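Local coordinates for PTS-dependent dihydroxyacetone kinase operon regulatory protein (Escherichia coli, PDB 4LRZ) that activates transcription of the dhaKLM operon from a sigma-70 promoter and represses its own expression, the present chain being its N-terminal part, probably the sensor region, at residues Q222-F227 with G245-E250; L236-T241 with E276-F281. All coordinates share one frame; numbering follows the deposited sequence.

Interaction 1. Residues Q222-F227 with G245-E250; sequences QGNLQF and GRAITE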
loop_
_atom_site.group_PDB
_atom_site.type_symbol
_atom_site.label_atom_id
_atom_site.label_comp_id
_atom_site.label_asym_id
_atom_site.label_seq_id
_atom_site.Cartn_x
_atom_site.Cartn_y
_atom_site.Cartn_z
ATOM N N GLN F 222 -25.095 -1.717 5.954
ATOM C CA GLN F 222 -25.793 -0.675 5.242
ATOM C C GLN F 222 -27.033 -1.206 4.544
ATOM O O GLN F 222 -27.684 -0.453 3.851
ATOM C CB GLN F 222 -24.869 -0.052 4.197
ATOM C CG GLN F 222 -23.670 0.707 4.795
ATOM C CD GLN F 222 -24.066 2.051 5.435
ATOM O OE1 GLN F 222 -24.004 3.094 4.786
ATOM N NE2 GLN F 222 -24.485 2.018 6.699
ATOM N N GLY F 223 -27.350 -2.489 4.674
ATOM C CA GLY F 223 -28.516 -3.062 3.975
ATOM C C GLY F 223 -28.311 -3.609 2.555
ATOM O O GLY F 223 -29.248 -4.145 1.963
ATOM N N ASN F 224 -27.094 -3.495 2.016
ATOM C CA ASN F 224 -26.773 -3.880 0.630
ATOM C C ASN F 224 -26.257 -5.304 0.460
ATOM O O ASN F 224 -25.334 -5.748 1.175
ATOM C CB ASN F 224 -25.756 -2.916 0.076
ATOM C CG ASN F 224 -26.291 -1.540 0.038
ATOM O OD1 ASN F 224 -27.484 -1.365 -0.223
ATOM N ND2 ASN F 224 -25.458 -0.548 0.351
ATOM N N LEU F 225 -26.876 -6.014 -0.477
ATOM C CA LEU F 225 -26.648 -7.436 -0.673
ATOM C C LEU F 225 -25.224 -7.600 -1.201
ATOM O O LEU F 225 -24.818 -6.881 -2.135
ATOM C CB LEU F 225 -27.674 -7.964 -1.680
ATOM C CG LEU F 225 -27.490 -9.410 -2.094
ATOM C CD1 LEU F 225 -28.417 -10.216 -1.218
ATOM C CD2 LEU F 225 -27.883 -9.614 -3.476
ATOM N N GLN F 226 -24.446 -8.479 -0.562
ATOM C CA GLN F 226 -23.046 -8.638 -0.934
ATOM C C GLN F 226 -22.834 -9.872 -1.772
ATOM O O GLN F 226 -21.977 -9.854 -2.658
ATOM C CB GLN F 226 -22.083 -8.649 0.285
ATOM C CG GLN F 226 -22.108 -7.348 1.074
ATOM C CD GLN F 226 -21.803 -6.154 0.193
ATOM O OE1 GLN F 226 -22.706 -5.350 -0.108
ATOM N NE2 GLN F 226 -20.540 -6.040 -0.269
ATOM N N PHE F 227 -23.556 -10.943 -1.465
ATOM C CA PHE F 227 -23.489 -12.160 -2.255
ATOM C C PHE F 227 -24.750 -12.987 -2.141
ATOM O O PHE F 227 -25.470 -12.916 -1.123
ATOM C CB PHE F 227 -22.240 -13.032 -1.993
ATOM C CG PHE F 227 -21.911 -13.293 -0.521
ATOM C CD1 PHE F 227 -22.444 -14.396 0.152
ATOM C CD2 PHE F 227 -20.953 -12.495 0.138
ATOM C CE1 PHE F 227 -22.087 -14.673 1.503
ATOM C CE2 PHE F 227 -20.593 -12.723 1.467
ATOM C CZ PHE F 227 -21.156 -13.822 2.161
ATOM N N GLY F 245 -25.346 -5.809 -4.571
ATOM C CA GLY F 245 -25.126 -4.386 -4.474
ATOM C C GLY F 245 -26.380 -3.529 -4.338
ATOM O O GLY F 245 -26.277 -2.307 -4.285
ATOM N N ARG F 246 -27.564 -4.138 -4.302
ATOM C CA ARG F 246 -28.804 -3.380 -4.048
ATOM C C ARG F 246 -29.335 -3.644 -2.640
ATOM O O ARG F 246 -29.034 -4.685 -2.016
ATOM C CB ARG F 246 -29.905 -3.735 -5.031
ATOM C CG ARG F 246 -29.478 -3.775 -6.479
ATOM C CD ARG F 246 -30.486 -3.077 -7.398
ATOM N NE ARG F 246 -31.886 -3.453 -7.168
ATOM C CZ ARG F 246 -32.878 -2.593 -6.898
ATOM N NH1 ARG F 246 -32.639 -1.288 -6.808
ATOM N NH2 ARG F 246 -34.119 -3.036 -6.713
ATOM N N ALA F 247 -30.118 -2.693 -2.157
ATOM C CA ALA F 247 -30.784 -2.812 -0.869
ATOM C C ALA F 247 -31.589 -4.099 -0.811
ATOM O O ALA F 247 -32.396 -4.410 -1.704
ATOM C CB ALA F 247 -31.673 -1.602 -0.605
ATOM N N ILE F 248 -31.348 -4.863 0.233
ATOM C CA ILE F 248 -32.115 -6.072 0.440
ATOM C C ILE F 248 -33.610 -5.784 0.723
ATOM O O ILE F 248 -34.471 -6.594 0.374
ATOM C CB ILE F 248 -31.463 -6.996 1.506
ATOM C CG1 ILE F 248 -32.080 -8.391 1.389
ATOM C CG2 ILE F 248 -31.616 -6.389 2.913
ATOM C CD1 ILE F 248 -31.123 -9.517 1.312
ATOM N N THR F 249 -33.914 -4.623 1.318
ATOM C CA THR F 249 -35.309 -4.272 1.608
ATOM C C THR F 249 -36.076 -4.184 0.301
ATOM O O THR F 249 -37.197 -4.691 0.208
ATOM C CB THR F 249 -35.494 -2.936 2.402
ATOM O OG1 THR F 249 -34.774 -1.873 1.760
ATOM C CG2 THR F 249 -35.077 -3.084 3.898
ATOM N N GLU F 250 -35.474 -3.569 -0.718
ATOM C CA GLU F 250 -36.123 -3.520 -2.028
ATOM C C GLU F 250 -35.891 -4.764 -2.894
ATOM O O GLU F 250 -36.227 -4.770 -4.071
ATOM C CB GLU F 250 -35.837 -2.205 -2.779
ATOM C CG GLU F 250 -34.383 -1.893 -3.091
ATOM C CD GLU F 250 -34.113 -0.382 -3.086
ATOM O OE1 GLU F 250 -33.439 0.106 -4.024
ATOM O OE2 GLU F 250 -34.583 0.315 -2.145
#
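In the PAS fold, the outermost strand 225-228 and the turn leading into it are bridged by the loop that joins helix 230-235 to helix 256-264. A single antiparallel, non-hydrogen-bonded bridge pairs Asn224 with Ala247; two backbone bonds frame it and a third, from Gly245, lies alongside. Ile248 N gives an almost straight bond to Gly223 O (2.8 Å, 176° at the hydrogen), nearly along the C=O axis. Leu225 N donates to Arg246 O at 3.0 Å from above that carbonyl's plane, whereas Leu225 O takes Gly245 N within its own carbonyl plane at 2.7 Å. Followed outward, the Leu225 side chain starts with CB 3.6 Å from Arg246 O. CG stands anti to the backbone N (chi1 175°), and Leu225 CD1 makes an apolar contact with Ile248 CD1 at 3.8 Å, the side chains crossing at about a right angle. Beyond this pair, Leu225 packs on Ile217 of strand 215-219 and on Leu251, and Ile248 on Trp219, so both belong to the domain interior. Gly223 and Gly245 have positive phi, at values where a CB would collide with the preceding carbonyl oxygen. Within the loop, Arg246 NH1 forms a salt bridge with Glu250 OE1 at 3.2 Å.

Interaction 2. Residues L236-T241 with E276-F281; sequences LRLDAT and ESQHQF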
loop_
_atom_site.group_PDB
_atom_site.type_symbol
_atom_site.label_atom_id
_atom_site.label_comp_id
_atom_site.label_asym_id
_atom_site.label_seq_id
_atom_site.Cartn_x
_atom_site.Cartn_y
_atom_site.Cartn_z
ATOM N N LEU F 236 -35.696 -18.107 -3.754
ATOM C CA LEU F 236 -36.310 -16.830 -3.407
ATOM C C LEU F 236 -36.702 -16.043 -4.642
ATOM O O LEU F 236 -37.028 -14.858 -4.553
ATOM C CB LEU F 236 -35.355 -15.990 -2.552
ATOM C CG LEU F 236 -34.954 -16.604 -1.215
ATOM C CD1 LEU F 236 -34.139 -15.617 -0.465
ATOM C CD2 LEU F 236 -36.178 -17.026 -0.407
ATOM N N ARG F 237 -36.690 -16.721 -5.785
ATOM C CA ARG F 237 -36.868 -16.095 -7.082
ATOM C C ARG F 237 -36.359 -14.636 -7.176
ATOM O O ARG F 237 -37.108 -13.693 -7.469
ATOM C CB ARG F 237 -38.304 -16.263 -7.551
ATOM C CG ARG F 237 -38.635 -17.713 -7.923
ATOM C CD ARG F 237 -40.017 -17.839 -8.509
ATOM N NE ARG F 237 -41.017 -17.163 -7.679
ATOM C CZ ARG F 237 -41.654 -16.041 -8.020
ATOM N NH1 ARG F 237 -41.413 -15.438 -9.192
ATOM N NH2 ARG F 237 -42.539 -15.522 -7.175
ATOM N N LEU F 238 -35.068 -14.473 -6.895
ATOM C CA LEU F 238 -34.380 -13.216 -7.137
ATOM C C LEU F 238 -33.491 -13.325 -8.367
ATOM O O LEU F 238 -33.028 -14.417 -8.718
ATOM C CB LEU F 238 -33.560 -12.783 -5.913
ATOM C CG LEU F 238 -34.322 -12.176 -4.726
ATOM C CD1 LEU F 238 -33.336 -11.677 -3.638
ATOM C CD2 LEU F 238 -35.278 -11.051 -5.171
ATOM N N ASP F 239 -33.285 -12.189 -9.033
ATOM C CA ASP F 239 -32.368 -12.132 -10.165
ATOM C C ASP F 239 -30.940 -12.430 -9.736
ATOM O O ASP F 239 -30.368 -11.757 -8.866
ATOM C CB ASP F 239 -32.409 -10.789 -10.888
ATOM C CG ASP F 239 -31.393 -10.719 -12.033
ATOM O OD1 ASP F 239 -30.788 -11.749 -12.400
ATOM O OD2 ASP F 239 -31.193 -9.626 -12.581
ATOM N N ALA F 240 -30.381 -13.440 -10.390
ATOM C CA ALA F 240 -29.092 -14.035 -10.046
ATOM C C ALA F 240 -27.861 -13.101 -10.137
ATOM O O ALA F 240 -26.867 -13.360 -9.458
ATOM C CB ALA F 240 -28.870 -15.323 -10.906
ATOM N N THR F 241 -27.948 -12.055 -10.981
ATOM C CA THR F 241 -26.876 -11.077 -11.220
ATOM C C THR F 241 -27.240 -9.596 -10.923
ATOM O O THR F 241 -26.337 -8.774 -10.718
ATOM C CB THR F 241 -26.268 -11.144 -12.684
ATOM O OG1 THR F 241 -27.116 -10.446 -13.606
ATOM C CG2 THR F 241 -26.013 -12.592 -13.162
ATOM N N GLU F 276 -41.877 -13.936 0.944
ATOM C CA GLU F 276 -42.627 -13.342 -0.166
ATOM C C GLU F 276 -41.727 -12.729 -1.260
ATOM O O GLU F 276 -40.968 -11.783 -1.007
ATOM C CB GLU F 276 -43.614 -12.289 0.352
ATOM C CG GLU F 276 -44.291 -11.473 -0.760
ATOM C CD GLU F 276 -45.359 -10.513 -0.248
ATOM O OE1 GLU F 276 -46.446 -10.457 -0.876
ATOM O OE2 GLU F 276 -45.112 -9.816 0.767
ATOM N N SER F 277 -41.837 -13.269 -2.475
ATOM C CA SER F 277 -41.140 -12.735 -3.656
ATOM C C SER F 277 -42.164 -12.286 -4.700
ATOM O O SER F 277 -43.009 -13.095 -5.105
ATOM C CB SER F 277 -40.222 -13.805 -4.264
ATOM O OG SER F 277 -39.495 -14.494 -3.258
ATOM N N GLN F 278 -42.077 -11.020 -5.136
ATOM C CA GLN F 278 -43.101 -10.363 -6.001
ATOM C C GLN F 278 -44.491 -11.038 -6.016
ATOM O O GLN F 278 -44.874 -11.699 -6.993
ATOM C CB GLN F 278 -42.601 -10.136 -7.445
ATOM C CG GLN F 278 -41.180 -9.625 -7.580
ATOM C CD GLN F 278 -40.213 -10.728 -7.978
ATOM O OE1 GLN F 278 -40.305 -11.283 -9.077
ATOM N NE2 GLN F 278 -39.275 -11.049 -7.085
ATOM N N HIS F 279 -45.237 -10.836 -4.925
ATOM C CA HIS F 279 -46.546 -11.485 -4.670
ATOM C C HIS F 279 -46.561 -13.032 -4.739
ATOM O O HIS F 279 -47.242 -13.608 -5.592
ATOM C CB HIS F 279 -47.715 -10.845 -5.477
ATOM C CG HIS F 279 -47.310 -9.719 -6.388
ATOM N ND1 HIS F 279 -47.064 -9.895 -7.736
ATOM C CD2 HIS F 279 -47.127 -8.397 -6.146
ATOM C CE1 HIS F 279 -46.735 -8.737 -8.280
ATOM N NE2 HIS F 279 -46.766 -7.811 -7.336
ATOM N N GLN F 280 -45.809 -13.692 -3.847
ATOM C CA GLN F 280 -45.756 -15.169 -3.795
ATOM C C GLN F 280 -45.006 -15.774 -2.583
ATOM O O GLN F 280 -43.911 -15.323 -2.229
ATOM C CB GLN F 280 -45.170 -15.731 -5.093
ATOM C CG GLN F 280 -45.826 -17.024 -5.548
ATOM C CD GLN F 280 -44.808 -18.128 -5.738
ATOM O OE1 GLN F 280 -44.374 -18.404 -6.857
ATOM N NE2 GLN F 280 -44.401 -18.753 -4.633
ATOM N N PHE F 281 -45.594 -16.828 -2.001
ATOM C CA PHE F 281 -45.160 -17.431 -0.723
ATOM C C PHE F 281 -44.189 -18.623 -0.835
ATOM O O PHE F 281 -44.534 -19.653 -1.428
ATOM C CB PHE F 281 -46.389 -17.866 0.095
ATOM C CG PHE F 281 -47.143 -16.720 0.733
ATOM C CD1 PHE F 281 -48.136 -16.032 0.024
ATOM C CD2 PHE F 281 -46.871 -16.337 2.055
ATOM C CE1 PHE F 281 -48.836 -14.967 0.619
ATOM C CE2 PHE F 281 -47.567 -15.276 2.662
ATOM C CZ PHE F 281 -48.550 -14.589 1.941
#
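The tight turn between the antiparallel strands 271-276 and 281-293 of the PAS sheet meets the chain where it leaves helix 230-235. Ser277 N donates to Gln280 O, closing the turn on itself, and Ser277 makes the shortest link across. Its OG, anti to the carbonyl carbon (chi1 -44°), donates to Leu236 O at 2.8 Å, coming from well above that carbonyl's plane. Leu236 is the first residue past the helix to leave helical geometry, and its side chain packs on Phe275 and Leu252. One residue on, Arg237 O receives a weak but straight bond from Gln278 NE2 (3.4 Å, 171°), the glutamine chain bending at chi2 to bring its amide back. The Arg237 side chain, folded at chi3, crosses that of Gln280 at about a right angle. Its NH2 lies 3.4 Å from Gln280 CB, which sits at the guanidinium edge, and 3.2 Å from Ser277 O; the guanidinium and Gln280 amide planes are nearly parallel, 19° apart. An alanine at Ser277 would remove the hydroxyl and would probably leave the turn more loosely held against the helix end. Arg237 NE is buried by the contact without a partner in the model, which would probably carry some desolvation cost; of the two hydrogen bonds across the contact, that of Ser277 is the shorter, and the turn is likely to depend on it.

Both interactions lie in the PAS fold, on the same side of the chain's centre, with their own centres about 14 Å apart. Along the chain the four segments alternate: 222-227, 236-241, 245-250, then 276-281. The loop between helices 230-235 and 256-264 supplies one segment to each contact, 236-241 to interaction 2 and 245-250 to interaction 1. Their partners come from the two borders of the five-stranded antiparallel sheet, strand 225-228 and the turn after strand 271-276. The loop is thus held at both borders, by backbone pairing in interaction 1 and mainly through side chains in interaction 2. Leu238, in segment 236-241, packs on Ser243 and Leu251 of the same loop.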